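Side-chain contacts in beta-mannosidase (Trichoderma harzianum, PDB 4CVU), which hydrolyses beta-mannosidic linkages as a fungal member of glycoside hydrolase family 2, probably removing terminal beta-D-mannose residues from the ends of its substrates: residues A[406-411]-A[417-422]; A[830-835]-A[841-846]. One frame throughout, in Å; residues are numbered along the deposited sequence.

Contact 1 (A[406-411]-A[417-422]). With NA (sodium ion), chain B.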
loop_
_atom_site.group_PDB
_atom_site.type_symbol
_atom_site.label_atom_id
_atom_site.label_comp_id
_atom_site.label_asym_id
_atom_site.label_seq_id
_atom_site.Cartn_x
_atom_site.Cartn_y
_atom_site.Cartn_z
ATOM N N ARG A 406 -17.706 16.581 9.613
ATOM C CA ARG A 406 -17.938 16.138 8.226
ATOM C C ARG A 406 -19.019 15.063 8.153
ATOM O O ARG A 406 -19.832 15.026 7.234
ATOM C CB ARG A 406 -16.671 15.573 7.606
ATOM C CG ARG A 406 -15.581 16.646 7.402
ATOM C CD ARG A 406 -14.500 16.149 6.461
ATOM N NE ARG A 406 -13.605 15.152 7.021
ATOM C CZ ARG A 406 -12.473 15.438 7.694
ATOM N NH1 ARG A 406 -12.127 16.667 7.963
ATOM N NH2 ARG A 406 -11.683 14.454 8.113
ATOM N N LEU A 407 -18.965 14.131 9.103
ATOM C CA LEU A 407 -19.992 13.086 9.170
ATOM C C LEU A 407 -21.375 13.697 9.430
ATOM O O LEU A 407 -22.399 13.226 8.861
ATOM C CB LEU A 407 -19.630 12.068 10.247
ATOM C CG LEU A 407 -20.614 10.912 10.444
ATOM C CD1 LEU A 407 -19.824 9.689 10.916
ATOM C CD2 LEU A 407 -21.681 11.230 11.458
ATOM N N PHE A 408 -21.458 14.672 10.326
ATOM C CA PHE A 408 -22.777 15.294 10.546
ATOM C C PHE A 408 -23.257 16.114 9.349
ATOM O O PHE A 408 -24.445 16.092 9.051
ATOM C CB PHE A 408 -22.847 16.071 11.857
ATOM C CG PHE A 408 -23.223 15.206 13.015
ATOM C CD1 PHE A 408 -24.573 14.998 13.335
ATOM C CD2 PHE A 408 -22.248 14.563 13.768
ATOM C CE1 PHE A 408 -24.920 14.218 14.439
ATOM C CE2 PHE A 408 -22.594 13.763 14.842
ATOM C CZ PHE A 408 -23.939 13.576 15.163
ATOM N N ASP A 409 -22.341 16.769 8.635
ATOM C CA ASP A 409 -22.728 17.418 7.382
ATOM C C ASP A 409 -23.420 16.410 6.454
ATOM O O ASP A 409 -24.390 16.743 5.838
ATOM C CB ASP A 409 -21.572 17.891 6.561
ATOM C CG ASP A 409 -20.788 19.034 7.190
ATOM O OD1 ASP A 409 -21.212 19.741 8.108
ATOM O OD2 ASP A 409 -19.736 19.272 6.655
ATOM N N SER A 410 -22.845 15.209 6.314
ATOM C CA SER A 410 -23.371 14.179 5.398
ATOM C C SER A 410 -24.729 13.649 5.867
ATOM O O SER A 410 -25.579 13.255 5.056
ATOM C CB SER A 410 -22.362 13.015 5.261
ATOM O OG SER A 410 -21.179 13.441 4.582
ATOM N N VAL A 411 -24.918 13.620 7.193
ATOM C CA VAL A 411 -26.199 13.211 7.815
ATOM C C VAL A 411 -27.329 14.222 7.466
ATOM O O VAL A 411 -28.433 13.846 7.048
ATOM C CB VAL A 411 -26.058 13.081 9.359
ATOM C CG1 VAL A 411 -27.430 12.998 10.058
ATOM C CG2 VAL A 411 -25.233 11.852 9.747
ATOM N N ASN A 417 -33.287 13.193 10.326
ATOM C CA ASN A 417 -33.594 13.852 11.581
ATOM C C ASN A 417 -33.251 12.996 12.778
ATOM O O ASN A 417 -33.413 13.448 13.913
ATOM C CB ASN A 417 -35.041 14.347 11.630
ATOM C CG ASN A 417 -36.028 13.253 11.365
ATOM O OD1 ASN A 417 -35.776 12.121 11.707
ATOM N ND2 ASN A 417 -37.100 13.566 10.653
ATOM N N MET A 418 -32.688 11.801 12.540
ATOM C CA MET A 418 -32.360 10.872 13.620
ATOM C C MET A 418 -31.208 9.949 13.230
ATOM O O MET A 418 -31.088 9.560 12.056
ATOM C CB MET A 418 -33.604 10.003 13.971
ATOM C CG MET A 418 -33.419 9.101 15.173
ATOM S SD MET A 418 -34.936 8.165 15.567
ATOM C CE MET A 418 -35.799 9.312 16.610
ATOM N N LEU A 419 -30.346 9.668 14.218
ATOM C CA LEU A 419 -29.442 8.543 14.218
ATOM C C LEU A 419 -29.755 7.634 15.390
ATOM O O LEU A 419 -30.022 8.098 16.523
ATOM C CB LEU A 419 -27.949 8.979 14.295
ATOM C CG LEU A 419 -27.424 9.857 13.178
ATOM C CD1 LEU A 419 -26.060 10.447 13.532
ATOM C CD2 LEU A 419 -27.323 9.097 11.884
ATOM N N ARG A 420 -29.675 6.326 15.157
ATOM C CA ARG A 420 -29.624 5.385 16.237
ATOM C C ARG A 420 -28.190 5.111 16.592
ATOM O O ARG A 420 -27.460 4.575 15.762
ATOM C CB ARG A 420 -30.291 4.066 15.863
ATOM C CG ARG A 420 -29.923 2.954 16.818
ATOM C CD ARG A 420 -30.930 1.831 16.708
ATOM N NE ARG A 420 -30.563 0.685 17.536
ATOM C CZ ARG A 420 -30.264 -0.538 17.105
ATOM N NH1 ARG A 420 -30.239 -0.854 15.817
ATOM N NH2 ARG A 420 -29.982 -1.474 17.989
ATOM N N VAL A 421 -27.802 5.465 17.811
ATOM C CA VAL A 421 -26.464 5.229 18.310
ATOM C C VAL A 421 -26.415 3.783 18.827
ATOM O O VAL A 421 -26.750 3.487 19.969
ATOM C CB VAL A 421 -26.037 6.245 19.389
ATOM C CG1 VAL A 421 -24.567 6.070 19.740
ATOM C CG2 VAL A 421 -26.272 7.646 18.915
ATOM N N TRP A 422 -25.966 2.909 17.934
ATOM C CA TRP A 422 -25.999 1.476 18.059
ATOM C C TRP A 422 -25.165 0.942 19.220
ATOM O O TRP A 422 -24.061 1.410 19.451
ATOM C CB TRP A 422 -25.477 0.889 16.727
ATOM C CG TRP A 422 -25.297 -0.611 16.747
ATOM C CD1 TRP A 422 -26.278 -1.545 16.532
ATOM C CD2 TRP A 422 -24.098 -1.332 16.999
ATOM N NE1 TRP A 422 -25.743 -2.812 16.605
ATOM C CE2 TRP A 422 -24.409 -2.707 16.907
ATOM C CE3 TRP A 422 -22.782 -0.958 17.322
ATOM C CZ2 TRP A 422 -23.455 -3.711 17.124
ATOM C CZ3 TRP A 422 -21.835 -1.944 17.519
ATOM C CH2 TRP A 422 -22.173 -3.307 17.431
HETATM NA NA NA B . -18.824 21.240 7.213
HETATM O O HOH W 1 -16.058 20.765 6.866
#

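Contact 2 (A[830-835]-A[841-846])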
loop_
_atom_site.group_PDB
_atom_site.type_symbol
_atom_site.label_atom_id
_atom_site.label_comp_id
_atom_site.label_asym_id
_atom_site.label_seq_id
_atom_site.Cartn_x
_atom_site.Cartn_y
_atom_site.Cartn_z
ATOM N N GLY A 830 -45.678 24.170 0.207
ATOM C CA GLY A 830 -46.080 24.000 1.575
ATOM C C GLY A 830 -45.081 24.593 2.547
ATOM O O GLY A 830 -44.136 25.268 2.137
ATOM N N LYS A 831 -45.308 24.332 3.836
ATOM C CA LYS A 831 -44.519 24.910 4.904
ATOM C C LYS A 831 -43.922 23.787 5.722
ATOM O O LYS A 831 -44.584 22.790 5.963
ATOM C CB LYS A 831 -45.402 25.747 5.833
ATOM C CG LYS A 831 -46.101 26.935 5.186
ATOM C CD LYS A 831 -46.828 27.765 6.250
ATOM C CE LYS A 831 -47.844 28.735 5.651
ATOM N NZ LYS A 831 -47.298 30.117 5.476
ATOM N N LEU A 832 -42.681 23.970 6.147
ATOM C CA LEU A 832 -42.065 23.096 7.150
ATOM C C LEU A 832 -42.704 23.389 8.496
ATOM O O LEU A 832 -43.176 24.488 8.706
ATOM C CB LEU A 832 -40.554 23.338 7.250
ATOM C CG LEU A 832 -39.725 22.972 6.020
ATOM C CD1 LEU A 832 -38.258 23.224 6.313
ATOM C CD2 LEU A 832 -39.964 21.527 5.570
ATOM N N PRO A 833 -42.685 22.410 9.422
ATOM C CA PRO A 833 -43.211 22.676 10.765
ATOM C C PRO A 833 -42.598 23.900 11.414
ATOM O O PRO A 833 -41.394 24.119 11.296
ATOM C CB PRO A 833 -42.831 21.414 11.553
ATOM C CG PRO A 833 -42.699 20.348 10.525
ATOM C CD PRO A 833 -42.146 21.046 9.309
ATOM N N ASN A 834 -43.450 24.703 12.067
ATOM C CA ASN A 834 -43.014 25.867 12.865
ATOM C C ASN A 834 -42.244 26.926 12.084
ATOM O O ASN A 834 -41.448 27.670 12.652
ATOM C CB ASN A 834 -42.220 25.413 14.099
ATOM C CG ASN A 834 -43.015 24.456 14.977
ATOM O OD1 ASN A 834 -43.944 24.861 15.654
ATOM N ND2 ASN A 834 -42.655 23.176 14.959
ATOM N N ALA A 835 -42.502 26.997 10.782
ATOM C CA ALA A 835 -41.881 27.993 9.928
ATOM C C ALA A 835 -42.395 29.357 10.350
ATOM O O ALA A 835 -43.596 29.527 10.570
ATOM C CB ALA A 835 -42.225 27.730 8.478
ATOM N N THR A 841 -42.640 27.233 0.964
ATOM C CA THR A 841 -41.488 26.575 0.363
ATOM C C THR A 841 -41.942 25.777 -0.845
ATOM O O THR A 841 -43.051 25.248 -0.873
ATOM C CB THR A 841 -40.813 25.631 1.383
ATOM O OG1 THR A 841 -40.177 26.411 2.387
ATOM C CG2 THR A 841 -39.765 24.745 0.743
ATOM N N THR A 842 -41.073 25.686 -1.841
ATOM C CA THR A 842 -41.320 24.803 -2.979
ATOM C C THR A 842 -40.504 23.486 -2.816
ATOM O O THR A 842 -39.293 23.499 -2.615
ATOM C CB THR A 842 -41.075 25.509 -4.333
ATOM O OG1 THR A 842 -41.003 24.533 -5.390
ATOM C CG2 THR A 842 -39.798 26.335 -4.310
ATOM N N PHE A 843 -41.217 22.367 -2.872
ATOM C CA PHE A 843 -40.629 21.030 -2.750
ATOM C C PHE A 843 -40.575 20.329 -4.117
ATOM O O PHE A 843 -41.582 20.268 -4.828
ATOM C CB PHE A 843 -41.465 20.190 -1.782
ATOM C CG PHE A 843 -41.577 20.778 -0.414
ATOM C CD1 PHE A 843 -40.503 20.734 0.465
ATOM C CD2 PHE A 843 -42.751 21.380 0.002
ATOM C CE1 PHE A 843 -40.587 21.280 1.736
ATOM C CE2 PHE A 843 -42.849 21.931 1.272
ATOM C CZ PHE A 843 -41.763 21.882 2.141
ATOM N N THR A 844 -39.410 19.820 -4.498
ATOM C CA THR A 844 -39.262 19.092 -5.758
ATOM C C THR A 844 -38.509 17.767 -5.553
ATOM O O THR A 844 -37.556 17.690 -4.799
ATOM C CB THR A 844 -38.461 19.907 -6.768
ATOM O OG1 THR A 844 -37.245 20.265 -6.141
ATOM C CG2 THR A 844 -39.152 21.137 -7.104
ATOM N N HIS A 845 -38.956 16.745 -6.248
ATOM C CA HIS A 845 -38.389 15.412 -6.155
ATOM C C HIS A 845 -38.258 14.843 -7.569
ATOM O O HIS A 845 -39.199 14.905 -8.320
ATOM C CB HIS A 845 -39.331 14.517 -5.344
ATOM C CG HIS A 845 -38.837 13.137 -5.151
ATOM N ND1 HIS A 845 -39.535 12.030 -5.563
ATOM C CD2 HIS A 845 -37.697 12.680 -4.587
ATOM C CE1 HIS A 845 -38.850 10.953 -5.249
ATOM N NE2 HIS A 845 -37.737 11.322 -4.646
ATOM N N HIS A 846 -37.098 14.288 -7.887
ATOM C CA HIS A 846 -36.798 13.632 -9.154
ATOM C C HIS A 846 -36.692 12.127 -8.939
ATOM O O HIS A 846 -36.214 11.674 -7.934
ATOM C CB HIS A 846 -35.519 14.189 -9.768
ATOM C CG HIS A 846 -35.587 15.655 -10.011
ATOM N ND1 HIS A 846 -35.418 16.584 -9.005
ATOM C CD2 HIS A 846 -35.900 16.364 -11.125
ATOM C CE1 HIS A 846 -35.590 17.800 -9.496
ATOM N NE2 HIS A 846 -35.890 17.693 -10.778
HETATM O O HOH W 2 -41.243 26.385 5.288
#

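Contact 1 (A[406-411]-A[417-422])
In the beta-alpha-beta unit formed by strand 380-389, helix 401-413 and strand 418-421, Phe408 and Val411 of the helix pack against Leu419 of the returning strand. The parallel pairing of strands 380-389 and 418-421 with a helix between them is the repeating element of the TIM barrel that family 2 hydrolases use as their catalytic domain, and this contact is the helix-to-strand layer of one such unit. The evidence is that the two methyls of Leu419 reach an aromatic ring and a valine methyl. Leu419 has CG anti to its carbonyl carbon (chi1 -60°), which carries CG towards the helix. CD1 reaches the Phe408 ring obliquely, 4.0 Å from CE1 and 4.1 Å from CZ, so it meets the far end of the ring. CD2 lies 4.1 Å from Val411 CG2, and that same CG2 is also 4.1 Å from Leu419 CD1; a single valine methyl therefore faces both leucine branches. Val411 comes three residues after Phe408, just under one helical turn, so both can reach the strand. Behind the leucine, strand 418-421 is joined to strand 442-446, where Leu443 touches Leu419, while Ile435 and Arg439 of helix 430-439 pack on Phe408.

The helix's other flank is polar. Asp409 binds a sodium ion, with OD2 at 2.2 Å and OD1 at a longer 3.0 Å, and a water also coordinates the metal; Arg439 and Gln919 hydrogen-bond to the two carboxylate oxygens. Since all three touching residues are buried and meet only through carbon, the helix is held to the barrel strand by nonpolar packing, whereas the carboxylate of Asp409 is engaged with the sodium.

Contact 2 (A[830-835]-A[841-846])
Leu832 and the backbone of Gly830 meet the Phe843 ring at two different parts of its rim, at the loop end of the beta-hairpin that strands 821-830 and 841-849 form in the Mannosidase Ig/CBM-like domain, at the edge of an antiparallel sheet. Leu832 comes to the rim of this ring: its CD2 methyl is near the ring plane, 3.9 Å from CZ, so the contact is made at an edge and the two side chains cross at a slant. Gly830 CA is also at the edge and in plane. The carbonyl oxygen of Gly830 approaches obliquely, 3.7 Å from CE2. One face of the ring is met from within its own strand by Thr841 CG2, 3.7 Å above the plane and offset toward the rim. That methyl is anti to the threonine N (OG1 chi1 -70°), which sends it over the phenyl, while OG1, beside the backbone N, is the atom that takes the water.

Gly830 and Thr841 form an antiparallel hydrogen-bonded pair. Gly830 N donates to Thr841 O at an N-H...O angle of 163°, whereas the return bond, from Thr841 N to Gly830 O, is short but more bent, at 138°. Beyond this pair the connection turns away through a type II turn from Leu832 to Ala835. Val740 of strand 740-747 and Leu761 also touch Phe843, and His739 lies against Leu832.

A water links the two segments: it accepts from Leu832 N at 2.9 Å and is hydrogen-bonded to Thr841 OG1 at 3.1 Å.

Contact 1 is a core contact and contact 2 a partly buried one: their centres lie about 6 Å and 26 Å from the centre of the chain. Their own centres are 22 Å apart and their nearest atoms about 9 Å apart, so they do not touch. They hold different elements, contact 1 a helix to a strand inside the beta-alpha-beta unit, contact 2 the loop end of one strand to the start of the edge strand 841-849 in a later domain. The first relies wholly on apolar side chains, with its polar groups directed elsewhere; the second combines paired backbone bonds and a bridging water with the packing of a phenyl ring.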